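Long-range contacts in proximal thread matrix protein 1 (Mytilus galloprovincialis, PDB 4CN9), which probably binds collagen within the matrix of mussel byssal threads through two von Willebrand factor type A domains and carries bound zinc: residues I56-D62 / F101-S107; N278-D282 / K322-D326. All coordinates share one frame; numbering follows the deposited sequence.

Contact 1 (I56-D62 / F101-S107); sequences IIVLFDD and FGVVQFS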
loop_
_atom_site.group_PDB
_atom_site.type_symbol
_atom_site.label_atom_id
_atom_site.label_comp_id
_atom_site.label_asym_id
_atom_site.label_seq_id
_atom_site.Cartn_x
_atom_site.Cartn_y
_atom_site.Cartn_z
ATOM N N ILE A 56 8.880 -9.571 13.044
ATOM C CA ILE A 56 7.695 -8.762 13.271
ATOM C C ILE A 56 7.905 -7.817 14.462
ATOM O O ILE A 56 8.275 -8.245 15.546
ATOM C CB ILE A 56 6.464 -9.647 13.536
ATOM C CG1 ILE A 56 6.243 -10.625 12.367
ATOM C CG2 ILE A 56 5.239 -8.794 13.732
ATOM C CD1 ILE A 56 5.732 -11.985 12.802
ATOM N N ILE A 57 7.698 -6.528 14.224
ATOM C CA ILE A 57 7.735 -5.525 15.263
ATOM C C ILE A 57 6.350 -4.945 15.454
ATOM O O ILE A 57 5.733 -4.467 14.508
ATOM C CB ILE A 57 8.699 -4.379 14.902
ATOM C CG1 ILE A 57 10.109 -4.937 14.685
ATOM C CG2 ILE A 57 8.685 -3.307 15.987
ATOM C CD1 ILE A 57 10.771 -5.481 15.950
ATOM N N VAL A 58 5.850 -5.007 16.680
ATOM C CA VAL A 58 4.642 -4.277 17.045
ATOM C C VAL A 58 4.997 -2.954 17.717
ATOM O O VAL A 58 5.762 -2.918 18.669
ATOM C CB VAL A 58 3.738 -5.103 17.991
ATOM C CG1 VAL A 58 2.543 -4.280 18.445
ATOM C CG2 VAL A 58 3.297 -6.378 17.292
ATOM N N LEU A 59 4.440 -1.873 17.181
ATOM C CA LEU A 59 4.580 -0.519 17.709
ATOM C C LEU A 59 3.304 -0.208 18.484
ATOM O O LEU A 59 2.219 -0.075 17.908
ATOM C CB LEU A 59 4.789 0.441 16.531
ATOM C CG LEU A 59 5.505 1.782 16.659
ATOM C CD1 LEU A 59 6.705 1.770 17.604
ATOM C CD2 LEU A 59 5.942 2.191 15.258
ATOM N N PHE A 60 3.456 -0.136 19.799
ATOM C CA PHE A 60 2.382 -0.233 20.779
ATOM C C PHE A 60 2.234 1.144 21.444
ATOM O O PHE A 60 3.118 1.558 22.183
ATOM C CB PHE A 60 2.837 -1.308 21.786
ATOM C CG PHE A 60 1.829 -1.678 22.840
ATOM C CD1 PHE A 60 1.527 -0.815 23.895
ATOM C CD2 PHE A 60 1.226 -2.929 22.808
ATOM C CE1 PHE A 60 0.624 -1.192 24.870
ATOM C CE2 PHE A 60 0.316 -3.311 23.784
ATOM C CZ PHE A 60 0.019 -2.455 24.813
ATOM N N ASP A 61 1.134 1.850 21.153
ATOM C CA ASP A 61 0.819 3.165 21.746
ATOM C C ASP A 61 0.653 3.007 23.261
ATOM O O ASP A 61 -0.190 2.216 23.698
ATOM C CB ASP A 61 -0.471 3.681 21.087
ATOM C CG ASP A 61 -0.901 5.096 21.539
ATOM O OD1 ASP A 61 -0.683 5.508 22.700
ATOM O OD2 ASP A 61 -1.512 5.788 20.697
ATOM N N ASP A 62 1.477 3.705 24.063
ATOM C CA ASP A 62 1.269 3.698 25.524
ATOM C C ASP A 62 0.966 5.084 26.085
ATOM O O ASP A 62 1.383 5.425 27.184
ATOM C CB ASP A 62 2.394 2.965 26.298
ATOM C CG ASP A 62 3.761 3.656 26.225
ATOM O OD1 ASP A 62 3.967 4.607 25.441
ATOM O OD2 ASP A 62 4.654 3.209 26.982
ATOM N N PHE A 101 9.889 -11.904 17.021
ATOM C CA PHE A 101 8.897 -10.936 17.424
ATOM C C PHE A 101 9.538 -9.943 18.391
ATOM O O PHE A 101 10.279 -10.349 19.281
ATOM C CB PHE A 101 7.788 -11.690 18.146
ATOM C CG PHE A 101 6.462 -11.069 18.020
ATOM C CD1 PHE A 101 6.068 -10.072 18.902
ATOM C CD2 PHE A 101 5.596 -11.474 17.041
ATOM C CE1 PHE A 101 4.829 -9.487 18.792
ATOM C CE2 PHE A 101 4.343 -10.888 16.926
ATOM C CZ PHE A 101 3.960 -9.906 17.801
ATOM N N GLY A 102 9.247 -8.655 18.209
ATOM C CA GLY A 102 9.661 -7.617 19.137
ATOM C C GLY A 102 8.566 -6.577 19.348
ATOM O O GLY A 102 7.665 -6.415 18.521
ATOM N N VAL A 103 8.643 -5.857 20.461
ATOM C CA VAL A 103 7.635 -4.863 20.774
ATOM C C VAL A 103 8.290 -3.585 21.235
ATOM O O VAL A 103 9.185 -3.593 22.093
ATOM C CB VAL A 103 6.684 -5.342 21.863
ATOM C CG1 VAL A 103 5.708 -4.232 22.231
ATOM C CG2 VAL A 103 5.939 -6.582 21.407
ATOM N N VAL A 104 7.816 -2.490 20.658
ATOM C CA VAL A 104 8.306 -1.158 20.947
ATOM C C VAL A 104 7.139 -0.286 21.382
ATOM O O VAL A 104 6.131 -0.182 20.666
ATOM C CB VAL A 104 8.939 -0.570 19.676
ATOM C CG1 VAL A 104 9.247 0.909 19.848
ATOM C CG2 VAL A 104 10.178 -1.377 19.305
ATOM N N GLN A 105 7.252 0.303 22.571
ATOM C CA GLN A 105 6.215 1.200 23.095
ATOM C C GLN A 105 6.515 2.629 22.667
ATOM O O GLN A 105 7.673 3.036 22.601
ATOM C CB GLN A 105 6.141 1.136 24.630
ATOM C CG GLN A 105 5.893 -0.240 25.202
ATOM C CD GLN A 105 6.283 -0.370 26.694
ATOM O OE1 GLN A 105 6.946 -1.327 27.092
ATOM N NE2 GLN A 105 5.859 0.581 27.507
ATOM N N PHE A 106 5.476 3.396 22.377
ATOM C CA PHE A 106 5.666 4.784 21.972
ATOM C C PHE A 106 4.512 5.659 22.450
ATOM O O PHE A 106 3.341 5.242 22.433
ATOM C CB PHE A 106 5.808 4.892 20.441
ATOM C CG PHE A 106 4.485 4.896 19.709
ATOM C CD1 PHE A 106 3.861 3.702 19.362
ATOM C CD2 PHE A 106 3.859 6.093 19.399
ATOM C CE1 PHE A 106 2.625 3.706 18.715
ATOM C CE2 PHE A 106 2.622 6.111 18.757
ATOM C CZ PHE A 106 2.008 4.920 18.412
ATOM N N SER A 107 4.865 6.863 22.906
ATOM C CA SER A 107 3.911 7.941 23.149
ATOM C C SER A 107 4.736 9.216 23.313
ATOM O O SER A 107 5.000 9.934 22.336
ATOM C CB SER A 107 2.983 7.686 24.363
ATOM O OG SER A 107 3.658 7.265 25.537
#

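Contact 2 (N278-D282 / K322-D326); sequences NFMKD and KGAID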
loop_
_atom_site.group_PDB
_atom_site.type_symbol
_atom_site.label_atom_id
_atom_site.label_comp_id
_atom_site.label_asym_id
_atom_site.label_seq_id
_atom_site.Cartn_x
_atom_site.Cartn_y
_atom_site.Cartn_z
ATOM N N ASN A 278 4.299 7.143 -25.875
ATOM C CA ASN A 278 5.608 6.503 -25.814
ATOM C C ASN A 278 5.903 6.011 -24.402
ATOM O O ASN A 278 6.508 4.963 -24.218
ATOM C CB ASN A 278 6.713 7.453 -26.271
ATOM C CG ASN A 278 6.671 7.740 -27.771
ATOM O OD1 ASN A 278 5.901 7.135 -28.524
ATOM N ND2 ASN A 278 7.523 8.660 -28.210
ATOM N N PHE A 279 5.465 6.768 -23.401
ATOM C CA PHE A 279 5.654 6.371 -22.009
ATOM C C PHE A 279 4.951 5.035 -21.757
ATOM O O PHE A 279 5.533 4.107 -21.212
ATOM C CB PHE A 279 5.136 7.498 -21.105
ATOM C CG PHE A 279 5.141 7.193 -19.629
ATOM C CD1 PHE A 279 6.307 7.232 -18.901
ATOM C CD2 PHE A 279 3.958 6.950 -18.960
ATOM C CE1 PHE A 279 6.307 6.988 -17.542
ATOM C CE2 PHE A 279 3.952 6.711 -17.588
ATOM C CZ PHE A 279 5.122 6.740 -16.887
ATOM N N MET A 280 3.704 4.919 -22.194
ATOM C CA MET A 280 2.957 3.680 -22.008
ATOM C C MET A 280 3.542 2.506 -22.801
ATOM O O MET A 280 3.632 1.385 -22.289
ATOM C CB MET A 280 1.490 3.912 -22.362
ATOM C CG MET A 280 0.857 4.890 -21.405
ATOM S SD MET A 280 -0.871 5.236 -21.713
ATOM C CE MET A 280 -0.795 5.926 -23.369
ATOM N N LYS A 281 3.945 2.759 -24.043
ATOM C CA LYS A 281 4.614 1.737 -24.846
ATOM C C LYS A 281 5.926 1.263 -24.207
ATOM O O LYS A 281 6.236 0.075 -24.242
ATOM C CB LYS A 281 4.854 2.260 -26.269
ATOM C CG LYS A 281 3.583 2.336 -27.078
ATOM C CD LYS A 281 3.633 3.413 -28.152
ATOM C CE LYS A 281 4.861 3.285 -28.999
ATOM N NZ LYS A 281 5.025 4.386 -29.983
ATOM N N ASP A 282 6.690 2.184 -23.618
ATOM C CA ASP A 282 7.927 1.820 -22.936
ATOM C C ASP A 282 7.660 0.912 -21.737
ATOM O O ASP A 282 8.413 -0.021 -21.475
ATOM C CB ASP A 282 8.720 3.059 -22.506
ATOM C CG ASP A 282 9.356 3.795 -23.690
ATOM O OD1 ASP A 282 9.339 3.248 -24.806
ATOM O OD2 ASP A 282 9.866 4.924 -23.504
ATOM N N LYS A 322 1.391 -2.171 -28.503
ATOM C CA LYS A 322 1.968 -0.854 -28.746
ATOM C C LYS A 322 1.345 -0.141 -29.945
ATOM O O LYS A 322 1.113 1.052 -29.894
ATOM C CB LYS A 322 3.484 -0.966 -28.907
ATOM C CG LYS A 322 4.139 -1.519 -27.661
ATOM C CD LYS A 322 5.660 -1.474 -27.722
ATOM C CE LYS A 322 6.235 -2.335 -28.807
ATOM N NZ LYS A 322 7.700 -2.081 -28.908
ATOM N N GLY A 323 1.084 -0.867 -31.025
ATOM C CA GLY A 323 0.433 -0.275 -32.179
ATOM C C GLY A 323 -0.997 0.143 -31.864
ATOM O O GLY A 323 -1.490 1.128 -32.400
ATOM N N ALA A 324 -1.670 -0.597 -30.988
ATOM C CA ALA A 324 -3.030 -0.219 -30.597
ATOM C C ALA A 324 -3.015 1.071 -29.777
ATOM O O ALA A 324 -3.876 1.950 -29.951
ATOM C CB ALA A 324 -3.697 -1.348 -29.822
ATOM N N ILE A 325 -2.035 1.192 -28.888
ATOM C CA ILE A 325 -1.884 2.416 -28.101
ATOM C C ILE A 325 -1.696 3.621 -29.025
ATOM O O ILE A 325 -2.300 4.683 -28.832
ATOM C CB ILE A 325 -0.693 2.292 -27.126
ATOM C CG1 ILE A 325 -1.091 1.386 -25.952
ATOM C CG2 ILE A 325 -0.268 3.654 -26.621
ATOM C CD1 ILE A 325 0.060 0.882 -25.152
ATOM N N ASP A 326 -0.896 3.432 -30.066
ATOM C CA ASP A 326 -0.558 4.519 -30.977
ATOM C C ASP A 326 -1.717 5.000 -31.848
ATOM O O ASP A 326 -1.738 6.158 -32.277
ATOM C CB ASP A 326 0.615 4.103 -31.856
ATOM C CG ASP A 326 1.948 4.545 -31.286
ATOM O OD1 ASP A 326 1.956 5.470 -30.454
ATOM O OD2 ASP A 326 2.978 3.963 -31.660
#

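Contact 1 (I56-D62 / F101-S107)
In the first von Willebrand factor type A domain, parallel strands pair Ile56-Asp61 with Phe101-Phe106, leading to the metal-ion-dependent adhesion site (MIDAS). Ile56, Val58, Phe60 and Asp62 use their backbone groups here, Val104 N giving Val58 O a nearly straight bond of 2.9 Å, while Ile57 and Leu59 bond to strand 166-173 beyond. On one face of the sheet, Val58 CG2 sits 3.6 Å from CZ of Phe101, whose ring packs against helix 73-85. On the other, under helix 142-153, Ile57 CD1 comes within 4.0 Å of Gly102 CA, where a CB would crowd it, and Leu59 CD1 presses to 3.5 Å against Val104 CG1, tight for two methyls. Such a helix-covered sheet is the Rossmann-like core of this fold, with the MIDAS at the C-terminal ends of its parallel strands. There Phe106 CG stands between its N and carbonyl carbon (chi1 82°), turning the ring across the strand so that Asp61 CA makes a CH-pi contact 4.0 Å from its centroid. The Asp61 carboxylate, hydrogen-bonded to Ser63 and Thr173, lies about 4 Å from the zinc held by Ser63, Ser65 and Asp174. The Asp62 side chain reaches across to the partner strand: Gln105 NE2 meets its OD2 at 2.9 Å, on the anti side but tilted well out of plane, amide and carboxylate nearly perpendicular, and Ser107 OG reaches OD1 at 2.7 Å from above the carboxylate. OD2 also salt-bridges Arg135 NE. Substituting an alanine would probably cost Gln105 and Ser107 their separate acceptors and leave Arg135 without its charge partner.

Contact 2 (N278-D282 / K322-D326)
Lys281 lays its aliphatic stem across that of Lys322 at about a right angle, CG of Lys281 standing 3.8 Å from CB of Lys322, where helices 272-285 and 318-327 pass nearly antiparallel (166°) in the second von Willebrand factor type A domain. The short segments keep their axes 9.7 Å apart, so side chains bridge the gap. Toward the sheet the contact is apolar and buried. Met280 bends at its last torsion (chi3 -61°), and its CE meets Ile325 CG2 at 4.0 Å; the same isoleucine methyl lies 4.1 Å from Lys281 CG. Phe257 and Phe259 of strand 253-260 back Met280, and Phe310 backs Ile325, which ties both helices to one side of the sheet.

The outer side is looser and polar. A kink at chi3 (52°) swings the end of Lys281 over to Asp326, where NZ forms a salt bridge of 2.7 Å with OD2, approaching on the syn side and close to the carboxylate plane. The same NZ also donates to Asn278 OD1 at 3.2 Å, one turn back on its own helix, while Gln274 hydrogen-bonds to both Asn278 OD1 and Asp326 OD1. Lys322 NZ forms its own salt bridge, with Asp285 OD1. Each lysine thus lends its carbon chain to the packing while a separate acid, Asp326 or Asp285, probably offsets its charge on the solvent side.

Overall arrangement
The contacts sit in different von Willebrand factor type A domains, on opposite sides of the chain's centre, with their centres 47 Å apart and about 32 Å between nearest atoms. They therefore share no element and illustrate two kinds of packing, strand pairing and helix packing, in two copies of one fold. Contact 1 is wholly buried and joins strand to strand inside a sheet, so backbone hydrogen bonds dominate and polar side chains gather where the strands end near zinc. Contact 2 joins helix to helix on the outside of the equivalent sheet, covers much less surface and depends on side chains alone, grading from a small apolar interior to a charged outer side far from either metal.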